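Local coordinates for protein lysine-sensitive aspartokinase 3 (Escherichia coli, PDB 2J0W) that phosphorylates L-aspartate with ATP to give 4-phospho-L-aspartate, the first step of lysine biosynthesis, and is feedback-inhibited by lysine, at residues A[7-12]-A[34-39]. Numbering follows the deposited sequence.
Sequences SKFGGT and RLVVLS. With ADP (adenosine-5'-diphosphate), chain D; ASP (aspartic acid), chain B.
The Phe9 ring turns one edge to Val36: CG1 of that valine sits near the ring plane, 3.5 Å from CE2 and just as close to CD2. Leu38 comes in obliquely, its CD2 3.6 Å from Phe9 CB, and Trp220 stacks on the ring from outside the two segments. With CG anti to the carbonyl carbon (chi1 -61°), Phe9 lays its ring back along the strand, which brings its CD2-CE2 side against Val36. Ser7 shares this face of the sheet; helix 108-131 packs on Leu38.

Underneath, the strands run parallel, 4.7 Å apart at their axes. Ser7 and Phe9 use both N-H and C=O: Ser7 N to Leu35 O, Val37 N to Ser7 O (2.7 Å), Phe9 N to Val37 O, and Ser39 N to Phe9 O, the most bent of the four at 144°.

On the other face Lys8 passes Val37, CG to CG1 4.1 Å, then runs on past Ser39 toward the ligands. Its NZ lies 3.0 Å from ADP O3B, is salt-bridged to Asp202, and donates to a water that also bonds Ser39 OG. That water lies within hydrogen-bonding distance of both ADP O2B and OD1 of the bound aspartate. An alanine in place of Lys8 would probably leave Asp202 and the terminal phosphate without their shared positive charge, and the water without the N-H it accepts from. Gly11 N bonds ADP O2B at 3.2 Å, while a side chain on Gly10 would run into that same oxygen. Ser39 OG also bonds Ser201. Strand 5-9, helix 17-27 and strand 33-38 form a beta-alpha-beta unit of the amino acid kinase fold, whose neighbouring strand ends bring nucleotide and aspartate together in the active site.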
ATOM      1  N   SER A   7     -23.506 -22.562  21.299  1.00 53.71           N
ATOM      2  CA  SER A   7     -23.705 -21.280  21.994  1.00 55.87           C
ATOM      3  C   SER A   7     -22.467 -20.804  22.766  1.00 56.70           C
ATOM      4  O   SER A   7     -21.793 -21.600  23.426  1.00 60.23           O
ATOM      5  CB  SER A   7     -24.886 -21.385  22.971  1.00 51.72           C
ATOM      6  OG  SER A   7     -26.119 -21.515  22.283  1.00 65.24           O
ATOM      7  N   LYS A   8     -22.177 -19.507  22.704  1.00 52.57           N
ATOM      8  CA  LYS A   8     -21.014 -18.975  23.404  1.00 52.53           C
ATOM      9  C   LYS A   8     -21.372 -17.859  24.368  1.00 53.55           C
ATOM     10  O   LYS A   8     -22.137 -16.951  24.040  1.00 54.42           O
ATOM     11  CB  LYS A   8     -19.970 -18.486  22.397  1.00 49.85           C
ATOM     12  CG  LYS A   8     -18.668 -17.973  23.015  1.00 43.57           C
ATOM     13  CD  LYS A   8     -18.746 -16.501  23.406  1.00 39.02           C
ATOM     14  CE  LYS A   8     -17.357 -15.972  23.754  1.00 41.31           C
ATOM     15  NZ  LYS A   8     -17.286 -14.483  23.904  1.00 37.81           N
ATOM     16  N   PHE A   9     -20.802 -17.934  25.566  1.00 52.85           N
ATOM     17  CA  PHE A   9     -21.055 -16.947  26.604  1.00 48.69           C
ATOM     18  C   PHE A   9     -19.762 -16.317  27.085  1.00 43.43           C
ATOM     19  O   PHE A   9     -18.798 -17.021  27.420  1.00 40.18           O
ATOM     20  CB  PHE A   9     -21.785 -17.613  27.760  1.00 51.19           C
ATOM     21  CG  PHE A   9     -23.113 -18.191  27.373  1.00 53.00           C
ATOM     22  CD1 PHE A   9     -24.260 -17.399  27.378  1.00 52.36           C
ATOM     23  CD2 PHE A   9     -23.221 -19.533  27.005  1.00 53.06           C
ATOM     24  CE1 PHE A   9     -25.495 -17.929  27.027  1.00 50.62           C
ATOM     25  CE2 PHE A   9     -24.448 -20.077  26.650  1.00 51.70           C
ATOM     26  CZ  PHE A   9     -25.591 -19.271  26.663  1.00 53.77           C
ATOM     27  N   GLY A  10     -19.759 -14.988  27.106  1.00 43.43           N
ATOM     28  CA  GLY A  10     -18.591 -14.235  27.518  1.00 45.78           C
ATOM     29  C   GLY A  10     -18.518 -13.927  29.002  1.00 45.43           C
ATOM     30  O   GLY A  10     -19.348 -14.385  29.791  1.00 42.12           O
ATOM     31  N   GLY A  11     -17.518 -13.128  29.367  1.00 45.70           N
ATOM     32  CA  GLY A  11     -17.301 -12.755  30.755  1.00 46.44           C
ATOM     33  C   GLY A  11     -18.553 -12.329  31.486  1.00 48.42           C
ATOM     34  O   GLY A  11     -19.018 -13.029  32.390  1.00 47.75           O
ATOM     35  N   THR A  12     -19.102 -11.183  31.094  1.00 49.77           N
ATOM     36  CA  THR A  12     -20.311 -10.664  31.724  1.00 49.26           C
ATOM     37  C   THR A  12     -21.428 -11.702  31.808  1.00 49.76           C
ATOM     38  O   THR A  12     -22.154 -11.753  32.801  1.00 52.69           O
ATOM     39  CB  THR A  12     -20.855  -9.458  30.964  1.00 44.43           C
ATOM     40  OG1 THR A  12     -21.111  -9.832  29.605  1.00 58.25           O
ATOM     41  CG2 THR A  12     -19.863  -8.315  31.004  1.00 28.00           C
ATOM     42  N   ARG A  34     -26.477 -28.027  21.884  1.00 58.39           N
ATOM     43  CA  ARG A  34     -25.873 -29.238  22.406  1.00 59.55           C
ATOM     44  C   ARG A  34     -24.466 -28.952  22.916  1.00 58.45           C
ATOM     45  O   ARG A  34     -23.914 -29.705  23.720  1.00 61.28           O
ATOM     46  CB  ARG A  34     -25.825 -30.285  21.301  1.00 63.69           C
ATOM     47  CG  ARG A  34     -27.176 -30.485  20.622  1.00 75.85           C
ATOM     48  CD  ARG A  34     -27.706 -31.874  20.878  1.00 85.04           C
ATOM     49  NE  ARG A  34     -27.529 -32.259  22.271  1.00 93.63           N
ATOM     50  CZ  ARG A  34     -28.209 -33.231  22.863  1.00 97.62           C
ATOM     51  NH1 ARG A  34     -29.122 -33.916  22.183  1.00101.31           N
ATOM     52  NH2 ARG A  34     -27.973 -33.520  24.134  1.00 99.23           N
ATOM     53  N   LEU A  35     -23.874 -27.871  22.429  1.00 54.75           N
ATOM     54  CA  LEU A  35     -22.536 -27.504  22.861  1.00 55.45           C
ATOM     55  C   LEU A  35     -22.499 -26.066  23.354  1.00 56.80           C
ATOM     56  O   LEU A  35     -22.947 -25.142  22.666  1.00 59.15           O
ATOM     57  CB  LEU A  35     -21.537 -27.686  21.715  1.00 57.97           C
ATOM     58  CG  LEU A  35     -20.055 -27.399  21.995  1.00 51.66           C
ATOM     59  CD1 LEU A  35     -19.512 -28.269  23.121  1.00 47.38           C
ATOM     60  CD2 LEU A  35     -19.284 -27.664  20.735  1.00 55.62           C
ATOM     61  N   VAL A  36     -21.972 -25.877  24.556  1.00 51.31           N
ATOM     62  CA  VAL A  36     -21.873 -24.540  25.106  1.00 52.73           C
ATOM     63  C   VAL A  36     -20.394 -24.214  25.271  1.00 52.33           C
ATOM     64  O   VAL A  36     -19.588 -25.077  25.632  1.00 51.34           O
ATOM     65  CB  VAL A  36     -22.594 -24.433  26.471  1.00 55.29           C
ATOM     66  CG1 VAL A  36     -22.530 -22.996  26.994  1.00 53.03           C
ATOM     67  CG2 VAL A  36     -24.037 -24.875  26.316  1.00 50.91           C
ATOM     68  N   VAL A  37     -20.041 -22.970  24.986  1.00 47.81           N
ATOM     69  CA  VAL A  37     -18.666 -22.541  25.101  1.00 50.07           C
ATOM     70  C   VAL A  37     -18.636 -21.371  26.061  1.00 52.14           C
ATOM     71  O   VAL A  37     -19.323 -20.372  25.851  1.00 55.03           O
ATOM     72  CB  VAL A  37     -18.121 -22.140  23.722  1.00 54.92           C
ATOM     73  CG1 VAL A  37     -16.749 -21.504  23.850  1.00 51.82           C
ATOM     74  CG2 VAL A  37     -18.048 -23.372  22.844  1.00 50.67           C
ATOM     75  N   LEU A  38     -17.856 -21.501  27.130  1.00 51.33           N
ATOM     76  CA  LEU A  38     -17.778 -20.439  28.125  1.00 49.39           C
ATOM     77  C   LEU A  38     -16.405 -19.825  28.230  1.00 44.59           C
ATOM     78  O   LEU A  38     -15.400 -20.508  28.056  1.00 43.21           O
ATOM     79  CB  LEU A  38     -18.136 -20.968  29.509  1.00 59.04           C
ATOM     80  CG  LEU A  38     -19.502 -21.583  29.792  1.00 60.45           C
ATOM     81  CD1 LEU A  38     -19.512 -22.052  31.242  1.00 55.28           C
ATOM     82  CD2 LEU A  38     -20.609 -20.569  29.537  1.00 62.30           C
ATOM     83  N   SER A  39     -16.383 -18.528  28.504  1.00 40.37           N
ATOM     84  CA  SER A  39     -15.147 -17.797  28.718  1.00 39.67           C
ATOM     85  C   SER A  39     -15.123 -17.826  30.237  1.00 42.88           C
ATOM     86  O   SER A  39     -16.057 -18.328  30.856  1.00 43.21           O
ATOM     87  CB  SER A  39     -15.263 -16.332  28.273  1.00 42.81           C
ATOM     88  OG  SER A  39     -15.385 -16.173  26.872  1.00 41.75           O
TER
HETATM   89  PB  ADP D 820     -17.722 -10.927  25.377  1.00 54.19           P
HETATM   90  O1B ADP D 820     -19.168 -11.238  25.304  1.00 58.10           O
HETATM   91  O2B ADP D 820     -17.100 -11.400  26.669  1.00 57.23           O
HETATM   92  O3B ADP D 820     -16.946 -11.508  24.149  1.00 61.57           O
HETATM   93  PA  ADP D 820     -16.565  -8.323  24.794  1.00 48.62           P
HETATM   94  O1A ADP D 820     -16.324  -7.214  25.749  1.00 40.42           O
HETATM   95  O2A ADP D 820     -15.360  -9.094  24.359  1.00 47.24           O
HETATM   96  O3A ADP D 820     -17.618  -9.336  25.383  1.00 40.30           O
HETATM   97  O5' ADP D 820     -17.291  -7.552  23.577  1.00 49.04           O
HETATM   98  C5' ADP D 820     -18.617  -6.935  23.542  1.00 39.04           C
HETATM   99  C4' ADP D 820     -18.400  -5.445  23.343  1.00 39.60           C
HETATM  100  O4' ADP D 820     -17.683  -5.022  22.147  1.00 46.89           O
HETATM  101  C3' ADP D 820     -19.601  -4.536  23.334  1.00 48.89           C
HETATM  102  O3' ADP D 820     -20.056  -4.566  24.706  1.00 52.51           O
HETATM  103  C2' ADP D 820     -18.971  -3.240  22.870  1.00 46.84           C
HETATM  104  O2' ADP D 820     -18.354  -2.548  23.942  1.00 53.91           O
HETATM  105  C1' ADP D 820     -17.955  -3.659  21.869  1.00 50.60           C
HETATM  106  N9  ADP D 820     -18.282  -3.334  20.399  1.00 54.44           N
HETATM  107  C8  ADP D 820     -17.374  -2.721  19.610  1.00 55.18           C
HETATM  108  N7  ADP D 820     -17.767  -2.492  18.374  1.00 55.99           N
HETATM  109  C5  ADP D 820     -19.009  -2.996  18.349  1.00 52.39           C
HETATM  110  C6  ADP D 820     -19.971  -3.041  17.273  1.00 55.22           C
HETATM  111  N6  ADP D 820     -19.756  -2.593  16.085  1.00 55.44           N
HETATM  112  N1  ADP D 820     -21.197  -3.645  17.611  1.00 59.68           N
HETATM  113  C2  ADP D 820     -21.474  -4.151  18.893  1.00 57.86           C
HETATM  114  N3  ADP D 820     -20.564  -4.102  19.907  1.00 52.07           N
HETATM  115  C4  ADP D 820     -19.375  -3.528  19.601  1.00 49.01           C
HETATM  116  N   ASP B 502     -11.193 -15.398  28.566  1.00 42.44           N
HETATM  117  CA  ASP B 502     -10.400 -14.807  27.491  1.00 41.90           C
HETATM  118  C   ASP B 502     -10.328 -13.291  27.774  1.00 39.52           C
HETATM  119  O   ASP B 502     -10.759 -12.872  28.876  1.00 41.29           O
HETATM  120  CB  ASP B 502     -11.045 -15.156  26.114  1.00 43.10           C
HETATM  121  CG  ASP B 502     -12.419 -14.524  25.801  1.00 49.88           C
HETATM  122  OD1 ASP B 502     -12.940 -13.754  26.667  1.00 40.29           O
HETATM  123  OD2 ASP B 502     -12.990 -14.795  24.683  1.00 53.01           O
HETATM  124  OXT ASP B 502      -9.868 -12.522  26.861  1.00 42.23           O
HETATM  125  O   HOH W   1     -15.645 -13.680  25.853  1.00 42.76           O